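Side-chain contacts in aminopeptidase N (Francisella tularensis subsp. tularensis, PDB 5DLL), which probably removes N-terminal amino acids from intracellular peptides, acting as a zinc-dependent aminopeptidase of the peptidase M1 family: residues A[188-191]-A[192-196]; A[362-365]-A[366-370]; A[407-410]-A[411-415]; A[421-424]-A[425-428]; A[533-536]-A[537-540]. All coordinates share one frame; numbering follows the deposited sequence.

Interaction 1 (A[188-191]-A[192-196])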
loop_
_atom_site.group_PDB
_atom_site.type_symbol
_atom_site.label_atom_id
_atom_site.label_comp_id
_atom_site.label_asym_id
_atom_site.label_seq_id
_atom_site.Cartn_x
_atom_site.Cartn_y
_atom_site.Cartn_z
ATOM N N TRP A 188 -31.843 1.858 -6.271
ATOM C CA TRP A 188 -30.545 2.265 -6.789
ATOM C C TRP A 188 -30.216 1.476 -8.047
ATOM O O TRP A 188 -30.020 0.260 -7.989
ATOM C CB TRP A 188 -29.463 2.020 -5.739
ATOM C CG TRP A 188 -29.597 2.885 -4.530
ATOM C CD1 TRP A 188 -30.333 2.626 -3.410
ATOM C CD2 TRP A 188 -28.975 4.154 -4.320
ATOM N NE1 TRP A 188 -30.209 3.661 -2.515
ATOM C CE2 TRP A 188 -29.381 4.613 -3.051
ATOM C CE3 TRP A 188 -28.119 4.949 -5.084
ATOM C CZ2 TRP A 188 -28.955 5.829 -2.525
ATOM C CZ3 TRP A 188 -27.696 6.158 -4.565
ATOM C CH2 TRP A 188 -28.114 6.588 -3.296
ATOM N N LYS A 189 -30.155 2.169 -9.179
ATOM C CA LYS A 189 -29.791 1.546 -10.449
ATOM C C LYS A 189 -28.341 1.852 -10.804
ATOM O O LYS A 189 -27.894 2.989 -10.685
ATOM C CB LYS A 189 -30.719 2.032 -11.567
ATOM C CG LYS A 189 -30.418 1.434 -12.932
ATOM C CD LYS A 189 -31.618 1.533 -13.863
ATOM C CE LYS A 189 -31.228 1.291 -15.313
ATOM N NZ LYS A 189 -30.465 0.024 -15.499
ATOM N N ASP A 190 -27.615 0.823 -11.228
ATOM C CA ASP A 190 -26.245 0.955 -11.721
ATOM C C ASP A 190 -26.203 0.329 -13.120
ATOM O O ASP A 190 -26.144 -0.896 -13.253
ATOM C CB ASP A 190 -25.262 0.254 -10.774
ATOM C CG ASP A 190 -23.803 0.417 -11.196
ATOM O OD1 ASP A 190 -23.532 0.827 -12.343
ATOM O OD2 ASP A 190 -22.916 0.123 -10.371
ATOM N N PRO A 191 -26.229 1.172 -14.166
ATOM C CA PRO A 191 -26.397 0.702 -15.544
ATOM C C PRO A 191 -25.213 -0.048 -16.139
ATOM O O PRO A 191 -25.378 -0.696 -17.173
ATOM C CB PRO A 191 -26.639 1.995 -16.332
ATOM C CG PRO A 191 -25.982 3.061 -15.533
ATOM C CD PRO A 191 -26.081 2.639 -14.096
ATOM N N PHE A 192 -24.043 0.034 -15.509
ATOM C CA PHE A 192 -22.837 -0.600 -16.047
ATOM C C PHE A 192 -22.645 -1.978 -15.440
ATOM O O PHE A 192 -22.700 -2.137 -14.219
ATOM C CB PHE A 192 -21.592 0.265 -15.795
ATOM C CG PHE A 192 -21.764 1.705 -16.203
ATOM C CD1 PHE A 192 -21.675 2.079 -17.539
ATOM C CD2 PHE A 192 -22.043 2.684 -15.252
ATOM C CE1 PHE A 192 -21.850 3.401 -17.914
ATOM C CE2 PHE A 192 -22.221 4.003 -15.625
ATOM C CZ PHE A 192 -22.122 4.364 -16.957
ATOM N N LYS A 193 -22.419 -2.961 -16.310
ATOM C CA LYS A 193 -22.122 -4.331 -15.899
ATOM C C LYS A 193 -20.952 -4.374 -14.904
ATOM O O LYS A 193 -19.911 -3.757 -15.135
ATOM C CB LYS A 193 -21.781 -5.189 -17.122
ATOM C CG LYS A 193 -22.947 -5.437 -18.067
ATOM C CD LYS A 193 -22.475 -5.946 -19.426
ATOM C CE LYS A 193 -22.005 -7.395 -19.383
ATOM N NZ LYS A 193 -23.109 -8.366 -19.125
ATOM N N LYS A 194 -21.137 -5.088 -13.792
ATOM C CA LYS A 194 -20.077 -5.281 -12.805
ATOM C C LYS A 194 -20.152 -6.663 -12.176
ATOM O O LYS A 194 -21.234 -7.250 -12.099
ATOM C CB LYS A 194 -20.150 -4.216 -11.706
ATOM C CG LYS A 194 -21.349 -4.311 -10.769
ATOM C CD LYS A 194 -21.195 -3.332 -9.612
ATOM C CE LYS A 194 -22.339 -3.418 -8.611
ATOM N NZ LYS A 194 -23.503 -2.571 -8.999
ATOM N N PRO A 195 -19.002 -7.185 -11.713
ATOM C CA PRO A 195 -19.019 -8.426 -10.940
ATOM C C PRO A 195 -19.572 -8.182 -9.534
ATOM O O PRO A 195 -19.528 -7.059 -9.038
ATOM C CB PRO A 195 -17.547 -8.838 -10.902
ATOM C CG PRO A 195 -16.788 -7.565 -11.042
ATOM C CD PRO A 195 -17.639 -6.635 -11.858
ATOM N N CYS A 196 -20.088 -9.224 -8.895
ATOM C CA CYS A 196 -20.780 -9.060 -7.620
ATOM C C CYS A 196 -19.879 -8.637 -6.452
ATOM O O CYS A 196 -20.382 -8.092 -5.473
ATOM C CB CYS A 196 -21.560 -10.330 -7.256
ATOM S SG CYS A 196 -20.606 -11.866 -7.247
#
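The ring of Pro191 overlaps one face of the Phe192 ring. The proline ring runs alongside the phenylalanine side chain. CG of Pro191 stands 4.2 Å from the centroid of the Phe192 ring, in a CH-pi contact shifted toward the rim. The nearest carbon pair is Pro191 CG and Phe192 CE2, at 3.9 Å. The same aromatic ring also makes a cation-pi contact with Arg319. Asp190 reaches forward round the corner with both carboxylate oxygens. Its CG is turned anti to the backbone N (chi1 -177°), which sends the carboxylate along the onward chain. OD1 of Asp190 accepts a weak bond from Phe192 N at 3.3 Å, which closes an Asx turn loosely. OD2 of Asp190 forms a salt bridge with Lys194 NZ at 3.1 Å. The ammonium comes in from above the carboxylate plane, 42° out of it. The lysine chain bends at its last torsion (chi4 -86°) to bring NZ there. Both residues are buried, and the salt bridge probably offsets the cost of burying their charges. The corner at Phe192 separates strand 183-191 from strand 193-195. Both pair antiparallel with strand 150-160, through Phe153 and Ala151. The Lys194 side chain lies about 11 Å from that of His313, a zinc ligand. The arrangement is a turn between two strands, with a weakly bonded Asx turn, in the beta-rich N-terminal domain of an M1 aminopeptidase.

Interaction 2 (A[362-365]-A[366-370])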
loop_
_atom_site.group_PDB
_atom_site.type_symbol
_atom_site.label_atom_id
_atom_site.label_comp_id
_atom_site.label_asym_id
_atom_site.label_seq_id
_atom_site.Cartn_x
_atom_site.Cartn_y
_atom_site.Cartn_z
ATOM N N SER A 362 13.162 -3.657 0.243
ATOM C CA SER A 362 12.941 -4.258 1.557
ATOM C C SER A 362 12.074 -5.517 1.452
ATOM O O SER A 362 12.598 -6.628 1.432
ATOM C CB SER A 362 12.316 -3.240 2.519
ATOM O OG SER A 362 12.157 -3.789 3.810
ATOM N N ALA A 363 10.760 -5.339 1.338
ATOM C CA ALA A 363 9.803 -6.439 1.498
ATOM C C ALA A 363 9.714 -7.364 0.288
ATOM O O ALA A 363 9.713 -8.586 0.440
ATOM C CB ALA A 363 8.425 -5.882 1.818
ATOM N N GLN A 364 9.631 -6.785 -0.906
ATOM C CA GLN A 364 9.393 -7.569 -2.119
ATOM C C GLN A 364 10.588 -8.462 -2.432
ATOM O O GLN A 364 10.429 -9.660 -2.669
ATOM C CB GLN A 364 9.083 -6.654 -3.305
ATOM C CG GLN A 364 8.315 -7.320 -4.437
ATOM C CD GLN A 364 9.169 -8.263 -5.265
ATOM O OE1 GLN A 364 10.295 -7.935 -5.641
ATOM N NE2 GLN A 364 8.634 -9.443 -5.555
ATOM N N PHE A 365 11.779 -7.871 -2.432
ATOM C CA PHE A 365 13.020 -8.629 -2.590
ATOM C C PHE A 365 13.136 -9.705 -1.513
ATOM O O PHE A 365 13.556 -10.826 -1.800
ATOM C CB PHE A 365 14.235 -7.692 -2.534
ATOM C CG PHE A 365 14.544 -6.986 -3.838
ATOM C CD1 PHE A 365 13.598 -6.867 -4.855
ATOM C CD2 PHE A 365 15.795 -6.407 -4.031
ATOM C CE1 PHE A 365 13.903 -6.207 -6.034
ATOM C CE2 PHE A 365 16.102 -5.747 -5.209
ATOM C CZ PHE A 365 15.155 -5.647 -6.210
ATOM N N ALA A 366 12.751 -9.363 -0.282
ATOM C CA ALA A 366 12.780 -10.314 0.837
ATOM C C ALA A 366 11.803 -11.474 0.639
ATOM O O ALA A 366 12.093 -12.607 1.032
ATOM C CB ALA A 366 12.491 -9.604 2.154
ATOM N N GLU A 367 10.649 -11.181 0.040
ATOM C CA GLU A 367 9.653 -12.203 -0.287
ATOM C C GLU A 367 10.123 -13.126 -1.416
ATOM O O GLU A 367 9.883 -14.334 -1.368
ATOM C CB GLU A 367 8.326 -11.543 -0.668
ATOM C CG GLU A 367 7.173 -12.517 -0.867
ATOM C CD GLU A 367 5.827 -11.819 -0.929
ATOM O OE1 GLU A 367 5.661 -10.905 -1.768
ATOM O OE2 GLU A 367 4.934 -12.189 -0.141
ATOM N N ASP A 368 10.787 -12.561 -2.424
ATOM C CA ASP A 368 11.316 -13.350 -3.541
ATOM C C ASP A 368 12.557 -14.166 -3.149
ATOM O O ASP A 368 12.929 -15.102 -3.861
ATOM C CB ASP A 368 11.632 -12.455 -4.751
ATOM C CG ASP A 368 10.432 -12.250 -5.681
ATOM O OD1 ASP A 368 9.397 -12.947 -5.539
ATOM O OD2 ASP A 368 10.539 -11.382 -6.574
ATOM N N ALA A 369 13.194 -13.805 -2.033
ATOM C CA ALA A 369 14.309 -14.581 -1.469
ATOM C C ALA A 369 13.823 -15.724 -0.571
ATOM O O ALA A 369 14.574 -16.661 -0.294
ATOM C CB ALA A 369 15.234 -13.665 -0.683
ATOM N N SER A 370 12.568 -15.636 -0.125
ATOM C CA SER A 370 11.996 -16.582 0.834
ATOM C C SER A 370 11.431 -17.840 0.154
ATOM O O SER A 370 11.333 -17.898 -1.078
ATOM C CB SER A 370 10.899 -15.885 1.663
ATOM O OG SER A 370 9.689 -15.720 0.934
#
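NE2 of Gln364 is gripped by two oxygens, Asp368 OD2 and the hydroxyl OG1 of Thr391. The pair Gln364 and Asp368 is an i to i+4 contact near the C-terminal end of helix 349-369. The bond from Gln364 NE2 to Asp368 OD2 is 2.9 Å long, with an N-H...O angle of 159°. The oxygen lies close to the amide plane of Gln364. The amide in turn sits above the carboxylate plane, and the two planes are nearly perpendicular. A bend at chi2 (-74°) brings the amide of Gln364 round to the aspartate. OD2 of Asp368 also has a long, weak ion pair with Lys395. OG1 of Thr391 is also hydrogen-bonded to Glu367 OE1, so this helix face is tied to helix 390-423 at several points. The main chain keeps helical i to i+4 bonds here. Glu367 N bonds to Ala363 O at 2.8 Å, and Asp368 N to Gln364 O at 2.9 Å. The last of these bonds, Ala369 N to Phe365 O, is weak. Just beyond it the chain leaves the helix, and Ser370 OG turns back to bond Glu367 O at 2.7 Å.

Interaction 3 (A[407-410]-A[411-415])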
loop_
_atom_site.group_PDB
_atom_site.type_symbol
_atom_site.label_atom_id
_atom_site.label_comp_id
_atom_site.label_asym_id
_atom_site.label_seq_id
_atom_site.Cartn_x
_atom_site.Cartn_y
_atom_site.Cartn_z
ATOM N N LEU A 407 7.136 2.906 -23.409
ATOM C CA LEU A 407 6.293 3.613 -24.383
ATOM C C LEU A 407 6.317 5.134 -24.255
ATOM O O LEU A 407 6.028 5.838 -25.224
ATOM C CB LEU A 407 4.841 3.157 -24.255
ATOM C CG LEU A 407 4.523 1.694 -24.545
ATOM C CD1 LEU A 407 3.071 1.439 -24.177
ATOM C CD2 LEU A 407 4.799 1.341 -26.004
ATOM N N GLY A 408 6.631 5.637 -23.062
ATOM C CA GLY A 408 6.478 7.059 -22.765
ATOM C C GLY A 408 5.017 7.374 -22.498
ATOM O O GLY A 408 4.136 6.566 -22.805
ATOM N N GLU A 409 4.758 8.551 -21.932
ATOM C CA GLU A 409 3.410 8.912 -21.487
ATOM C C GLU A 409 2.387 8.834 -22.619
ATOM O O GLU A 409 1.340 8.209 -22.469
ATOM C CB GLU A 409 3.402 10.314 -20.866
ATOM C CG GLU A 409 2.021 10.851 -20.478
ATOM C CD GLU A 409 1.404 10.182 -19.255
ATOM O OE1 GLU A 409 2.125 9.516 -18.483
ATOM O OE2 GLU A 409 0.181 10.343 -19.055
ATOM N N GLU A 410 2.699 9.463 -23.742
ATOM C CA GLU A 410 1.734 9.611 -24.828
ATOM C C GLU A 410 1.273 8.246 -25.333
ATOM O O GLU A 410 0.073 8.013 -25.493
ATOM C CB GLU A 410 2.337 10.446 -25.962
ATOM C CG GLU A 410 1.310 11.088 -26.890
ATOM C CD GLU A 410 1.923 12.090 -27.863
ATOM O OE1 GLU A 410 3.155 12.307 -27.826
ATOM O OE2 GLU A 410 1.167 12.669 -28.671
ATOM N N GLY A 411 2.233 7.347 -25.550
ATOM C CA GLY A 411 1.956 5.987 -26.020
ATOM C C GLY A 411 1.319 5.080 -24.979
ATOM O O GLY A 411 0.594 4.143 -25.317
ATOM N N PHE A 412 1.603 5.346 -23.709
ATOM C CA PHE A 412 0.975 4.632 -22.606
ATOM C C PHE A 412 -0.510 4.986 -22.508
ATOM O O PHE A 412 -1.343 4.104 -22.306
ATOM C CB PHE A 412 1.691 4.966 -21.298
ATOM C CG PHE A 412 1.216 4.167 -20.114
ATOM C CD1 PHE A 412 1.662 2.866 -19.916
ATOM C CD2 PHE A 412 0.349 4.725 -19.183
ATOM C CE1 PHE A 412 1.239 2.128 -18.820
ATOM C CE2 PHE A 412 -0.076 3.994 -18.087
ATOM C CZ PHE A 412 0.369 2.693 -17.906
ATOM N N GLN A 413 -0.834 6.271 -22.662
ATOM C CA GLN A 413 -2.230 6.720 -22.703
ATOM C C GLN A 413 -2.964 6.199 -23.945
ATOM O O GLN A 413 -4.151 5.884 -23.873
ATOM C CB GLN A 413 -2.323 8.249 -22.658
ATOM C CG GLN A 413 -1.820 8.890 -21.373
ATOM C CD GLN A 413 -2.550 8.410 -20.134
ATOM O OE1 GLN A 413 -3.710 7.996 -20.200
ATOM N NE2 GLN A 413 -1.870 8.464 -18.990
ATOM N N LYS A 414 -2.266 6.120 -25.077
ATOM C CA LYS A 414 -2.806 5.451 -26.272
ATOM C C LYS A 414 -3.192 3.999 -25.968
ATOM O O LYS A 414 -4.181 3.487 -26.496
ATOM C CB LYS A 414 -1.793 5.456 -27.426
ATOM C CG LYS A 414 -1.708 6.738 -28.237
ATOM C CD LYS A 414 -0.729 6.550 -29.389
ATOM C CE LYS A 414 -0.608 7.790 -30.263
ATOM N NZ LYS A 414 0.086 8.918 -29.582
ATOM N N GLY A 415 -2.388 3.341 -25.136
ATOM C CA GLY A 415 -2.646 1.967 -24.723
ATOM C C GLY A 415 -3.799 1.829 -23.746
ATOM O O GLY A 415 -4.535 0.844 -23.800
#
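Just after a kink in helix 390-423, side chains meet at i to i+4 spacing, and Glu409 and Gln413 make the main pair. At the kink the N atoms of Glu409 and Glu410 have no bond to the turn before. Gly408 sits there with a positive phi of 78°. Regular i to i+4 bonds are present from Phe412 N onward: Phe412 N bonds to Gly408 O, Gln413 N to Glu409 O at 2.9 Å, and Lys414 N to Glu410 O. Beside this backbone, NE2 of Gln413 donates to Glu409 OE2 at 2.8 Å. The amide nitrogen comes from above the carboxylate plane, and the oxygen is tilted out of the amide plane. Both chains bend at chi2, which brings the two groups together. The other oxygen of Glu409, OE1, has a salt bridge to Arg252 and a bond to His404. The carboxylate is thus held at both oxygens. The next pair, Glu410 and Lys414, extend alongside each other without forming a salt bridge. Their opposite charges probably still attract. On another side of the helix, Leu407 leans over the backbone of Gly411, whose carbonyl oxygen accepts bonds from Gly415 N and from Asn441. The ring of Phe412 meets the rings of His404 and Phe337, with planes inclined by about 60°. Leu407 and Phe412 also both touch Met437 of helix 430-439. CD1 of Leu407 comes to 3.8 Å from Gly411 O.

Interaction 4 (A[421-424]-A[425-428])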
loop_
_atom_site.group_PDB
_atom_site.type_symbol
_atom_site.label_atom_id
_atom_site.label_comp_id
_atom_site.label_asym_id
_atom_site.label_seq_id
_atom_site.Cartn_x
_atom_site.Cartn_y
_atom_site.Cartn_z
ATOM N N GLU A 421 -11.401 0.674 -24.867
ATOM C CA GLU A 421 -12.149 0.479 -26.117
ATOM C C GLU A 421 -12.479 -1.004 -26.343
ATOM O O GLU A 421 -13.612 -1.355 -26.664
ATOM C CB GLU A 421 -11.382 1.061 -27.319
ATOM C CG GLU A 421 -11.501 2.581 -27.461
ATOM C CD GLU A 421 -10.457 3.214 -28.387
ATOM O OE1 GLU A 421 -9.599 2.499 -28.953
ATOM O OE2 GLU A 421 -10.492 4.453 -28.550
ATOM N N ARG A 422 -11.490 -1.871 -26.159
ATOM C CA ARG A 422 -11.702 -3.310 -26.296
ATOM C C ARG A 422 -12.555 -3.887 -25.172
ATOM O O ARG A 422 -13.474 -4.675 -25.420
ATOM C CB ARG A 422 -10.361 -4.052 -26.304
ATOM C CG ARG A 422 -9.553 -3.877 -27.573
ATOM C CD ARG A 422 -8.220 -4.600 -27.480
ATOM N NE ARG A 422 -7.493 -4.545 -28.746
ATOM C CZ ARG A 422 -6.230 -4.926 -28.919
ATOM N NH1 ARG A 422 -5.510 -5.402 -27.907
ATOM N NH2 ARG A 422 -5.679 -4.826 -30.120
ATOM N N HIS A 423 -12.249 -3.485 -23.939
ATOM C CA HIS A 423 -12.646 -4.250 -22.764
ATOM C C HIS A 423 -13.553 -3.539 -21.753
ATOM O O HIS A 423 -13.656 -3.983 -20.611
ATOM C CB HIS A 423 -11.385 -4.752 -22.052
ATOM C CG HIS A 423 -10.445 -5.501 -22.944
ATOM N ND1 HIS A 423 -10.864 -6.502 -23.794
ATOM C CD2 HIS A 423 -9.102 -5.411 -23.102
ATOM C CE1 HIS A 423 -9.823 -6.989 -24.445
ATOM N NE2 HIS A 423 -8.741 -6.346 -24.041
ATOM N N ASP A 424 -14.225 -2.462 -22.150
ATOM C CA ASP A 424 -15.250 -1.872 -21.280
ATOM C C ASP A 424 -16.358 -2.912 -21.074
ATOM O O ASP A 424 -16.856 -3.495 -22.036
ATOM C CB ASP A 424 -15.811 -0.572 -21.877
ATOM C CG ASP A 424 -16.851 0.096 -20.979
ATOM O OD1 ASP A 424 -16.891 -0.186 -19.769
ATOM O OD2 ASP A 424 -17.638 0.918 -21.489
ATOM N N GLY A 425 -16.717 -3.157 -19.816
ATOM C CA GLY A 425 -17.693 -4.189 -19.466
ATOM C C GLY A 425 -17.199 -5.604 -19.732
ATOM O O GLY A 425 -17.978 -6.463 -20.136
ATOM N N GLN A 426 -15.905 -5.843 -19.512
ATOM C CA GLN A 426 -15.304 -7.169 -19.680
ATOM C C GLN A 426 -14.394 -7.505 -18.503
ATOM O O GLN A 426 -13.793 -6.622 -17.894
ATOM C CB GLN A 426 -14.504 -7.259 -20.980
ATOM C CG GLN A 426 -15.357 -7.497 -22.217
ATOM C CD GLN A 426 -14.533 -7.710 -23.479
ATOM O OE1 GLN A 426 -13.300 -7.796 -23.440
ATOM N NE2 GLN A 426 -15.218 -7.794 -24.613
ATOM N N ALA A 427 -14.314 -8.794 -18.191
ATOM C CA ALA A 427 -13.365 -9.311 -17.215
ATOM C C ALA A 427 -12.213 -9.934 -17.994
ATOM O O ALA A 427 -12.420 -10.862 -18.776
ATOM C CB ALA A 427 -14.037 -10.337 -16.325
ATOM N N VAL A 428 -11.004 -9.429 -17.780
ATOM C CA VAL A 428 -9.887 -9.712 -18.680
ATOM C C VAL A 428 -8.623 -10.158 -17.953
ATOM O O VAL A 428 -8.553 -10.118 -16.725
ATOM C CB VAL A 428 -9.576 -8.483 -19.568
ATOM C CG1 VAL A 428 -10.837 -8.030 -20.297
ATOM C CG2 VAL A 428 -8.983 -7.341 -18.747
#
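His423 to Gln426 form a type II beta turn, closed by a weak bond of 3.1 Å from Gln426 N to His423 O. The turn takes the chain out of helix 390-423 and into the short strand 427-428. Gly425 occupies its third position with a positive phi of 68°. A side-chain bond spans the same turn: His423 ND1 donates to Gln426 OE1 at 2.8 Å, with an N-H...O angle of 154°. The oxygen meets the ring at its edge, slightly out of the ring plane, and the amide is turned 42° from the ring. The long side chain of Gln426 runs extended beyond CG, which carries OE1 back to the histidine. The His423 ring is sandwiched between aliphatic groups. CB of Arg422 lies over the centre of one face, and CG1 of Val428 lies over the opposite one in a CH-pi contact. The guanidinium of Arg422 forms a salt bridge with Asp439. Strand 427-428 then runs parallel to strand 321-322 and shares backbone bonds with it. CG1 of Val428 is 4.0 Å from the centroid of the His423 ring and closest to its CG, at 3.7 Å.

Interaction 5 (A[533-536]-A[537-540])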
loop_
_atom_site.group_PDB
_atom_site.type_symbol
_atom_site.label_atom_id
_atom_site.label_comp_id
_atom_site.label_asym_id
_atom_site.label_seq_id
_atom_site.Cartn_x
_atom_site.Cartn_y
_atom_site.Cartn_z
ATOM N N VAL A 533 31.163 8.665 -16.615
ATOM C CA VAL A 533 30.543 7.818 -15.599
ATOM C C VAL A 533 29.067 7.666 -15.974
ATOM O O VAL A 533 28.421 8.630 -16.399
ATOM C CB VAL A 533 30.727 8.374 -14.160
ATOM C CG1 VAL A 533 30.371 9.854 -14.070
ATOM C CG2 VAL A 533 29.925 7.555 -13.151
ATOM N N ALA A 534 28.546 6.449 -15.838
ATOM C CA ALA A 534 27.203 6.127 -16.319
ATOM C C ALA A 534 26.143 6.320 -15.235
ATOM O O ALA A 534 26.339 5.922 -14.084
ATOM C CB ALA A 534 27.166 4.702 -16.850
ATOM N N SER A 535 25.034 6.951 -15.615
ATOM C CA SER A 535 23.843 7.052 -14.773
ATOM C C SER A 535 22.875 5.970 -15.238
ATOM O O SER A 535 22.330 6.064 -16.336
ATOM C CB SER A 535 23.210 8.436 -14.914
ATOM O OG SER A 535 22.018 8.529 -14.160
ATOM N N LEU A 536 22.673 4.946 -14.410
ATOM C CA LEU A 536 21.973 3.729 -14.834
ATOM C C LEU A 536 20.758 3.393 -13.971
ATOM O O LEU A 536 20.756 3.629 -12.761
ATOM C CB LEU A 536 22.946 2.549 -14.830
ATOM C CG LEU A 536 23.919 2.505 -16.011
ATOM C CD1 LEU A 536 25.045 1.517 -15.746
ATOM C CD2 LEU A 536 23.186 2.161 -17.299
ATOM N N PHE A 537 19.740 2.824 -14.617
ATOM C CA PHE A 537 18.471 2.481 -13.970
ATOM C C PHE A 537 17.880 3.683 -13.229
ATOM O O PHE A 537 17.625 3.640 -12.021
ATOM C CB PHE A 537 18.639 1.265 -13.050
ATOM C CG PHE A 537 19.084 0.024 -13.774
ATOM C CD1 PHE A 537 18.165 -0.761 -14.459
ATOM C CD2 PHE A 537 20.422 -0.348 -13.788
ATOM C CE1 PHE A 537 18.572 -1.900 -15.135
ATOM C CE2 PHE A 537 20.837 -1.486 -14.462
ATOM C CZ PHE A 537 19.910 -2.263 -15.137
ATOM N N ARG A 538 17.679 4.757 -13.985
ATOM C CA ARG A 538 17.126 5.996 -13.455
ATOM C C ARG A 538 15.678 5.803 -13.023
ATOM O O ARG A 538 14.882 5.211 -13.754
ATOM C CB ARG A 538 17.201 7.090 -14.509
ATOM C CG ARG A 538 18.611 7.541 -14.834
ATOM C CD ARG A 538 18.581 8.634 -15.888
ATOM N NE ARG A 538 19.836 9.371 -15.967
ATOM C CZ ARG A 538 20.015 10.479 -16.682
ATOM N NH1 ARG A 538 19.014 10.998 -17.391
ATOM N NH2 ARG A 538 21.202 11.077 -16.685
ATOM N N ASP A 539 15.347 6.313 -11.836
ATOM C CA ASP A 539 14.029 6.116 -11.212
ATOM C C ASP A 539 13.699 4.636 -10.972
ATOM O O ASP A 539 12.521 4.255 -10.951
ATOM C CB ASP A 539 12.919 6.781 -12.040
ATOM C CG ASP A 539 13.136 8.266 -12.213
ATOM O OD1 ASP A 539 13.173 8.983 -11.190
ATOM O OD2 ASP A 539 13.264 8.718 -13.370
ATOM N N PHE A 540 14.738 3.816 -10.782
ATOM C CA PHE A 540 14.578 2.378 -10.562
ATOM C C PHE A 540 13.731 1.790 -11.694
ATOM O O PHE A 540 12.626 1.278 -11.473
ATOM C CB PHE A 540 13.948 2.144 -9.183
ATOM C CG PHE A 540 14.106 0.746 -8.658
ATOM C CD1 PHE A 540 15.364 0.238 -8.360
ATOM C CD2 PHE A 540 12.990 -0.052 -8.421
ATOM C CE1 PHE A 540 15.509 -1.045 -7.856
ATOM C CE2 PHE A 540 13.129 -1.333 -7.918
ATOM C CZ PHE A 540 14.389 -1.830 -7.635
#
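Leu536 and Phe537 pack against each other where strand 533-535 runs out in the Ig-like domain. The CB atom of Leu536 lies 4.0 Å from CD2 of Phe537. Both side chains also rest on Val497 of the neighbouring strand 495-502. Leu536 touches Met499 of that strand too, and Phe537 reaches Val544. Phe537 has a positive phi of 52°, so the chain changes direction here. A type II beta turn follows from Phe537 to Phe540, closed by a weak bond of 3.1 Å from Phe540 N to Phe537 O. Ser535 is the polar part of the contact. Its OG takes the N-H of Arg538 NE at 3.0 Å, and the bond is nearly straight at 169°. The hydroxyl oxygen lies at the edge of the guanidinium, only 7° out of its plane. Arg538 reaches it with a chain extended from CG to NE, folded back along the strand end. OG of Ser535 also bonds Asp562 OD2 and Asn567 ND2, so three groups grip it. The guanidinium has further partners: NH1 forms a salt bridge with Glu511, and NH2 one with Asp562. Asp562 therefore holds the serine and the arginine at once. These bonds fix the rotation of the guanidinium and probably balance its buried charge. The bonds to Asp562 and Asn567 join the domain edge to the helical region that follows; the one to Glu511 stays within the Ig-like domain. CB of Ser535 lies beside the same guanidinium edge, 3.8 Å from Arg538 NH2.

Interactions 1 and 4, from the N-terminal and peptidase domains, touch in space. Lys193 CE is 4.2 Å from Gly425 O, and Arg319 touches both: it makes a cation-pi contact with Phe192 and bonds to the backbone of Gly425. Interactions 3 and 4 share helix 390-423, with centres 19 Å apart. The start of that helix supplies Thr391 and Lys395 to interaction 2. Interaction 2 in turn meets interaction 5 where the peptidase and Ig-like domains pack together: Phe365 CZ and Phe540 CZ are 4.1 Å apart. Interactions 1 and 5 are farthest apart, with centres 46 Å from each other. Of the five, interaction 1 comes closest to the zinc site, the Lys194 side chain lying about 11 Å from that of His313.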